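Local coordinates for ApeI dehydratase-like domain-containing protein (Pectobacterium atrosepticum, PDB 3ESI) that is of unknown function but adopts a hot-dog fold of the ApeI dehydratase-like family, so it may act on acyl thioesters as relatives do, at residues E16-V20 / L88-A92; M1-E5 / D29-F33; V20-V26 / G81-V87. The contacts are given in a common frame with arbitrary orientation. Residues are numbered along the deposited sequence.

Contact 1: E16-V20 / L88-A92; sequences ETSQV and LIWHA
His91 lies with one ring face under the methyl of Thr17. Thr17 CG2 is 4.2 Å from the His91 ring centroid, 27° off its normal, a CH-pi contact. The p rotamer of Thr17 and the t rotamer of His91 bring them together. Glu16 CB comes to 3.6 Å from His91 CD2. Residues 17-20 and 88-91 are extended; Glu16 and Ala92 are not. The strand axes run antiparallel at 163° and approach to 4.4 Å. Thr17-His91 and Gln19-Ile89 are non-hydrogen-bonded pairs, with CA-CA distances of 4.3 and 4.6 Å. Ser18-Trp90 and Val20-Leu88 are hydrogen-bonded pairs. Ser18 N to Trp90 O and Trp90 N to Ser18 O are both 2.9 Å. Val20 N to Leu88 O is 3.2 Å, and Leu88 N to Val20 O is 3.1 Å. Gln19 CG packs on Ile89 CG1 at 3.6 Å, on the same face as Thr17 and His91. On the other face, Val20 CG1 meets Leu88 CB at 3.7 Å. This is regular antiparallel pairing within the hot-dog sheet. Val20 and Leu88 pack against helix 45-59, and Trp90 meets Trp64 edge-to-face. Beyond strand 83-91 comes strand 96-105, where Ile89 bonds through its backbone to Thr98; Gln19 does so to Lys12.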
# COMPACT_ATOMS: atom_id res chain seq x y z
N GLU A 16 10.73 25.27 28.10
CA GLU A 16 9.39 25.01 27.57
C GLU A 16 9.28 23.63 26.91
O GLU A 16 8.17 23.09 26.79
CB GLU A 16 9.02 26.08 26.53
CG GLU A 16 9.77 27.40 26.68
CD GLU A 16 11.23 27.28 26.28
OE1 GLU A 16 11.96 28.29 26.38
OE2 GLU A 16 11.65 26.18 25.87
N THR A 17 10.41 23.09 26.47
CA THR A 17 10.43 21.79 25.80
C THR A 17 10.64 20.60 26.74
O THR A 17 11.55 20.62 27.57
CB THR A 17 11.55 21.71 24.73
OG1 THR A 17 12.82 21.65 25.38
CG2 THR A 17 11.51 22.92 23.82
N SER A 18 9.79 19.59 26.59
CA SER A 18 9.88 18.36 27.38
C SER A 18 10.42 17.26 26.47
O SER A 18 10.31 17.35 25.25
CB SER A 18 8.50 17.95 27.88
OG SER A 18 8.05 18.84 28.87
N GLN A 19 11.02 16.23 27.06
CA GLN A 19 11.58 15.15 26.27
C GLN A 19 11.42 13.80 26.95
O GLN A 19 11.47 13.69 28.18
CB GLN A 19 13.07 15.39 25.98
CG GLN A 19 13.33 16.67 25.20
CD GLN A 19 14.63 17.37 25.61
OE1 GLN A 19 15.73 16.98 25.21
NE2 GLN A 19 14.50 18.42 26.43
N VAL A 20 11.21 12.78 26.14
CA VAL A 20 11.07 11.42 26.64
C VAL A 20 11.70 10.53 25.57
O VAL A 20 11.49 10.74 24.37
CB VAL A 20 9.60 11.02 26.87
CG1 VAL A 20 8.84 10.96 25.55
CG2 VAL A 20 9.55 9.68 27.59
N LEU A 88 10.90 12.04 21.63
CA LEU A 88 9.79 12.99 21.51
C LEU A 88 10.14 14.28 22.25
O LEU A 88 10.49 14.24 23.43
CB LEU A 88 8.52 12.43 22.16
CG LEU A 88 7.57 11.50 21.41
CD1 LEU A 88 8.34 10.52 20.55
CD2 LEU A 88 6.70 10.77 22.43
N ILE A 89 10.03 15.42 21.56
CA ILE A 89 10.30 16.73 22.16
C ILE A 89 9.07 17.61 22.00
O ILE A 89 8.61 17.85 20.87
CB ILE A 89 11.50 17.42 21.47
CG1 ILE A 89 12.76 16.57 21.63
CG2 ILE A 89 11.70 18.81 22.06
CD1 ILE A 89 13.92 17.03 20.76
N TRP A 90 8.51 18.10 23.10
CA TRP A 90 7.33 18.94 23.01
C TRP A 90 7.49 20.35 23.53
O TRP A 90 7.80 20.57 24.70
CB TRP A 90 6.14 18.31 23.73
CG TRP A 90 4.88 19.12 23.54
CD1 TRP A 90 4.33 19.52 22.34
CD2 TRP A 90 4.01 19.61 24.56
NE1 TRP A 90 3.17 20.23 22.57
CE2 TRP A 90 2.96 20.30 23.92
CE3 TRP A 90 4.03 19.53 25.95
CZ2 TRP A 90 1.93 20.92 24.63
CZ3 TRP A 90 3.00 20.14 26.67
CH2 TRP A 90 1.96 20.83 26.00
N HIS A 91 7.25 21.31 22.64
CA HIS A 91 7.35 22.73 22.94
C HIS A 91 5.93 23.31 23.02
O HIS A 91 5.37 23.71 22.01
CB HIS A 91 8.15 23.42 21.83
CG HIS A 91 8.59 24.81 22.16
ND1 HIS A 91 9.61 25.45 21.48
CD2 HIS A 91 8.14 25.70 23.08
CE1 HIS A 91 9.78 26.66 21.98
NE2 HIS A 91 8.90 26.83 22.95
N ALA A 92 5.35 23.32 24.22
CA ALA A 92 3.99 23.82 24.41
C ALA A 92 3.82 25.26 23.92
O ALA A 92 2.69 25.71 23.65
CB ALA A 92 3.61 23.72 25.87

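Contact 2: M1-E5 / D29-F33; sequences MLPVE and DLFWF
Met1, Trp32 and Leu30 bury the most surface here. Residues 1-3 approach strand 4-8 in a loop, and residues 31-33 form a short 3-10 turn closed by Phe33 N to Leu30 O at 2.8 Å. The segments do not pair as strands. Their nearest CA atoms, those of Met1 and Leu30, are 5.5 Å apart. The CA-to-CB bond of Met1 points away from the turn, but its m, m, m rotamer brings the thioether back to Trp32. Met1 SD lies 4.2 Å from the centroid of the Trp32 five-membered ring, 29° off the normal, an oblique approach, and Met1 CE reaches Trp32 CZ2 at 3.3 Å. The indole is also held at its edge. Trp32 NE1 donates to Met1 O at 3.0 Å with an angle of 169°. Met1 SD touches Phe31 CB at 4.0 Å and lies at the edge of the Phe31 ring, 5.4 Å from its centroid. Both ring approaches of Met1 SD are Met-aromatic contacts. Leu30 points toward the N-terminal segment. Its CD2 is 3.8 Å from Met1 N and 3.2 Å from Leu2 O. Trp32 packs on Val46 and Ala47 of helix 45-59. The site borders the second subunit: Phe31 meets Phe66 of that subunit edge-to-face, and Trp32 packs on Met1 of that subunit. The contact thus joins the chain start to the loop before the helix, at a subunit interface. Met1 O also accepts from Trp51 NE1, so two indoles share one carbonyl. The contact's own chemistry is mostly apolar and aromatic, with one directional hydrogen bond, from Trp32 NE1 to Met1 O.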
# COMPACT_ATOMS: atom_id res chain seq x y z
N MET A 1 -1.01 -4.49 17.78
CA MET A 1 -0.99 -3.07 17.28
C MET A 1 0.07 -2.13 17.86
O MET A 1 0.65 -1.32 17.13
CB MET A 1 -2.38 -2.42 17.44
CG MET A 1 -3.45 -3.01 16.52
SD MET A 1 -3.04 -2.93 14.75
CE MET A 1 -3.68 -1.28 14.42
N LEU A 2 0.34 -2.23 19.16
CA LEU A 2 1.36 -1.37 19.77
C LEU A 2 2.71 -2.04 19.86
O LEU A 2 2.82 -3.26 19.80
CB LEU A 2 0.93 -0.92 21.16
CG LEU A 2 -0.14 0.18 21.22
CD1 LEU A 2 -0.37 0.57 22.67
CD2 LEU A 2 0.31 1.39 20.43
N PRO A 3 3.78 -1.25 20.02
CA PRO A 3 5.12 -1.82 20.13
C PRO A 3 5.39 -2.30 21.55
O PRO A 3 4.70 -1.90 22.49
CB PRO A 3 6.01 -0.64 19.75
CG PRO A 3 5.29 0.51 20.40
CD PRO A 3 3.82 0.23 20.09
N VAL A 4 6.40 -3.15 21.72
CA VAL A 4 6.77 -3.59 23.05
C VAL A 4 7.68 -2.49 23.62
O VAL A 4 8.64 -2.07 22.97
CB VAL A 4 7.51 -4.95 23.01
CG1 VAL A 4 8.26 -5.18 24.31
CG2 VAL A 4 6.51 -6.09 22.80
N GLU A 5 7.37 -2.01 24.82
CA GLU A 5 8.15 -0.95 25.46
C GLU A 5 9.33 -1.55 26.22
O GLU A 5 9.15 -2.21 27.23
CB GLU A 5 7.25 -0.15 26.42
CG GLU A 5 7.72 1.28 26.69
CD GLU A 5 6.75 2.06 27.59
OE1 GLU A 5 5.53 1.99 27.34
OE2 GLU A 5 7.21 2.74 28.54
N ASP A 29 4.76 -10.17 15.41
CA ASP A 29 3.38 -10.63 15.44
C ASP A 29 2.33 -9.54 15.35
O ASP A 29 1.14 -9.81 15.51
CB ASP A 29 3.12 -11.47 16.69
CG ASP A 29 4.01 -12.71 16.76
OD1 ASP A 29 4.12 -13.42 15.73
OD2 ASP A 29 4.59 -12.97 17.84
N LEU A 30 2.75 -8.30 15.10
CA LEU A 30 1.81 -7.19 14.98
C LEU A 30 0.98 -7.33 13.71
O LEU A 30 1.48 -7.76 12.67
CB LEU A 30 2.58 -5.87 14.94
CG LEU A 30 3.48 -5.62 16.15
CD1 LEU A 30 4.38 -4.44 15.85
CD2 LEU A 30 2.65 -5.40 17.40
N PHE A 31 -0.30 -6.97 13.80
CA PHE A 31 -1.20 -7.07 12.65
C PHE A 31 -0.65 -6.33 11.44
O PHE A 31 -1.00 -6.64 10.29
CB PHE A 31 -2.59 -6.53 13.02
CG PHE A 31 -3.33 -7.40 13.99
CD1 PHE A 31 -3.40 -8.78 13.81
CD2 PHE A 31 -3.97 -6.84 15.09
CE1 PHE A 31 -4.10 -9.60 14.71
CE2 PHE A 31 -4.67 -7.65 16.00
CZ PHE A 31 -4.73 -9.04 15.80
N TRP A 32 0.23 -5.36 11.70
CA TRP A 32 0.85 -4.57 10.64
C TRP A 32 1.66 -5.45 9.69
O TRP A 32 1.92 -5.07 8.55
CB TRP A 32 1.81 -3.54 11.25
CG TRP A 32 1.17 -2.61 12.25
CD1 TRP A 32 1.30 -2.65 13.61
CD2 TRP A 32 0.29 -1.52 11.96
NE1 TRP A 32 0.56 -1.64 14.18
CE2 TRP A 32 -0.07 -0.93 13.19
CE3 TRP A 32 -0.22 -0.98 10.77
CZ2 TRP A 32 -0.92 0.17 13.27
CZ3 TRP A 32 -1.06 0.12 10.85
CH2 TRP A 32 -1.41 0.68 12.09
N PHE A 33 2.05 -6.63 10.15
CA PHE A 33 2.86 -7.52 9.34
C PHE A 33 2.19 -8.80 8.90
O PHE A 33 2.82 -9.65 8.27
CB PHE A 33 4.13 -7.87 10.10
CG PHE A 33 4.88 -6.69 10.64
CD1 PHE A 33 5.28 -5.67 9.79
CD2 PHE A 33 5.21 -6.61 11.99
CE1 PHE A 33 6.00 -4.58 10.28
CE2 PHE A 33 5.93 -5.53 12.49
CZ PHE A 33 6.33 -4.51 11.63

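Contact 3: V20-V26 / G81-V87; sequences VELMLQV and GKTLRLV
Val20 leads into strands 20-25 and 83-87, antiparallel at 154° with axes 4.6 Å apart at closest. Pairing starts with Glu21 and Val87, a non-hydrogen-bonded pair. Its t, t side chain lets Glu21 OE2 form a salt bridge with Arg85 NH1 at 2.7 Å. Leu22 pairs with Leu86: Leu22 N to Leu86 O and Leu86 N to Leu22 O are both 2.8 Å. Met23 lies opposite Arg85, and Met23 CG touches Thr83 CG2 at 4.0 Å. Leu24 pairs with Leu84: Leu24 N to Leu84 O and Leu84 N to Leu24 O are both 2.7 Å. Leu24 CD1 packs on Leu86 CB at 4.0 Å. Gln25 faces Thr83, and Thr83 OG1 donates to Gln25 OE1 at 2.7 Å. Val26 N bonds to Lys82 O at 2.9 Å, and Gly81 N to Val26 O at 2.6 Å. Val26 CG2 meets Leu84 CD1 at 3.7 Å. Gly81, two residues before its strand, has phi 87°, where a CB would jam against the preceding carbonyl O. Leu22, Leu24 and Leu86 pack on Tyr55 of helix 45-59, as in a hot-dog fold. Arg85 also bridges to Glu109. One face is therefore an apolar seat for the helix; the other is mixed, with the diagonal salt bridge and the Gln25-Thr83 hydrogen bond.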
# COMPACT_ATOMS: atom_id res chain seq x y z
N VAL A 20 11.21 12.78 26.14
CA VAL A 20 11.07 11.42 26.64
C VAL A 20 11.70 10.53 25.57
O VAL A 20 11.49 10.74 24.37
CB VAL A 20 9.60 11.02 26.87
CG1 VAL A 20 8.84 10.96 25.55
CG2 VAL A 20 9.55 9.68 27.59
N GLU A 21 12.50 9.58 26.02
CA GLU A 21 13.15 8.67 25.10
C GLU A 21 12.68 7.27 25.40
O GLU A 21 12.70 6.84 26.55
CB GLU A 21 14.66 8.75 25.26
CG GLU A 21 15.39 7.87 24.28
CD GLU A 21 16.89 8.08 24.32
OE1 GLU A 21 17.31 9.25 24.51
OE2 GLU A 21 17.64 7.10 24.14
N LEU A 22 12.23 6.56 24.38
CA LEU A 22 11.78 5.20 24.58
C LEU A 22 12.56 4.23 23.73
O LEU A 22 13.06 4.59 22.66
CB LEU A 22 10.30 5.04 24.23
CG LEU A 22 9.28 5.67 25.17
CD1 LEU A 22 9.35 7.18 25.09
CD2 LEU A 22 7.90 5.19 24.79
N MET A 23 12.71 3.01 24.21
CA MET A 23 13.37 1.98 23.43
C MET A 23 12.18 1.08 23.17
O MET A 23 11.50 0.66 24.11
CB MET A 23 14.45 1.26 24.24
CG MET A 23 15.28 0.28 23.41
SD MET A 23 16.76 -0.36 24.25
CE MET A 23 17.93 1.05 23.92
N LEU A 24 11.90 0.82 21.90
CA LEU A 24 10.74 -0.01 21.54
C LEU A 24 11.14 -1.19 20.67
O LEU A 24 12.15 -1.16 19.95
CB LEU A 24 9.71 0.84 20.78
CG LEU A 24 9.44 2.24 21.34
CD1 LEU A 24 8.58 3.02 20.38
CD2 LEU A 24 8.78 2.14 22.68
N GLN A 25 10.35 -2.25 20.74
CA GLN A 25 10.63 -3.43 19.94
C GLN A 25 9.45 -3.63 19.01
O GLN A 25 8.30 -3.64 19.46
CB GLN A 25 10.83 -4.66 20.84
CG GLN A 25 11.04 -5.98 20.10
CD GLN A 25 12.38 -6.07 19.36
OE1 GLN A 25 13.32 -5.31 19.64
NE2 GLN A 25 12.48 -7.02 18.42
N VAL A 26 9.75 -3.74 17.72
CA VAL A 26 8.73 -3.94 16.72
C VAL A 26 8.45 -5.43 16.63
O VAL A 26 9.16 -6.19 15.97
CB VAL A 26 9.19 -3.41 15.35
CG1 VAL A 26 8.15 -3.72 14.29
CG2 VAL A 26 9.44 -1.93 15.46
N GLY A 81 10.63 -7.10 14.01
CA GLY A 81 11.72 -7.57 14.85
C GLY A 81 12.83 -6.57 15.14
O GLY A 81 13.82 -6.94 15.77
N LYS A 82 12.69 -5.31 14.72
CA LYS A 82 13.73 -4.31 14.96
C LYS A 82 13.58 -3.60 16.28
O LYS A 82 12.48 -3.49 16.82
CB LYS A 82 13.75 -3.26 13.85
CG LYS A 82 14.16 -3.78 12.50
CD LYS A 82 15.55 -4.38 12.54
CE LYS A 82 15.93 -4.98 11.20
NZ LYS A 82 17.29 -5.58 11.24
N THR A 83 14.70 -3.11 16.80
CA THR A 83 14.71 -2.37 18.07
C THR A 83 14.83 -0.90 17.69
O THR A 83 15.68 -0.52 16.88
CB THR A 83 15.89 -2.81 18.96
OG1 THR A 83 15.74 -4.19 19.28
CG2 THR A 83 15.93 -2.00 20.25
N LEU A 84 13.96 -0.07 18.27
CA LEU A 84 13.95 1.36 17.94
C LEU A 84 14.09 2.31 19.12
O LEU A 84 13.64 2.03 20.23
CB LEU A 84 12.64 1.73 17.25
CG LEU A 84 12.11 0.96 16.04
CD1 LEU A 84 10.72 1.51 15.65
CD2 LEU A 84 13.09 1.09 14.87
N ARG A 85 14.72 3.44 18.86
CA ARG A 85 14.83 4.49 19.86
C ARG A 85 13.83 5.55 19.36
O ARG A 85 13.84 5.92 18.19
CB ARG A 85 16.24 5.09 19.92
CG ARG A 85 16.43 6.04 21.11
CD ARG A 85 17.58 7.03 20.92
NE ARG A 85 18.87 6.40 20.66
CZ ARG A 85 19.52 5.60 21.50
NH1 ARG A 85 19.01 5.31 22.70
NH2 ARG A 85 20.69 5.08 21.15
N LEU A 86 12.95 6.00 20.24
CA LEU A 86 11.98 7.01 19.90
C LEU A 86 12.21 8.23 20.78
O LEU A 86 12.12 8.13 22.01
CB LEU A 86 10.55 6.49 20.12
CG LEU A 86 9.49 7.59 19.93
CD1 LEU A 86 9.54 8.08 18.50
CD2 LEU A 86 8.08 7.07 20.26
N VAL A 87 12.52 9.36 20.17
CA VAL A 87 12.72 10.60 20.91
C VAL A 87 11.58 11.57 20.59
O VAL A 87 11.33 11.87 19.41
CB VAL A 87 14.08 11.28 20.54
CG1 VAL A 87 14.25 12.56 21.34
CG2 VAL A 87 15.25 10.34 20.82

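Contacts 1 and 3 are consecutive parts of one strand pair, 17-25 with 83-91. They share Val20, and their centres are 18 Å apart. Contact 2 lies 26 Å from contact 1, on the opposite side of the chain centre, and 12 Å from contact 3. It touches contact 3 where Val4 probably bonds to Gln25 and Phe33 packs on Val26. Along the chain the segments of contact 2 alternate with those of contacts 1 and 3, while contact 3 falls within the span of contact 1. Strand 4-8, whose start is in contact 2, borders strand 17-25 at the sheet edge. Contact 2 ties the chain start to the loop before helix 45-59, beside the second subunit.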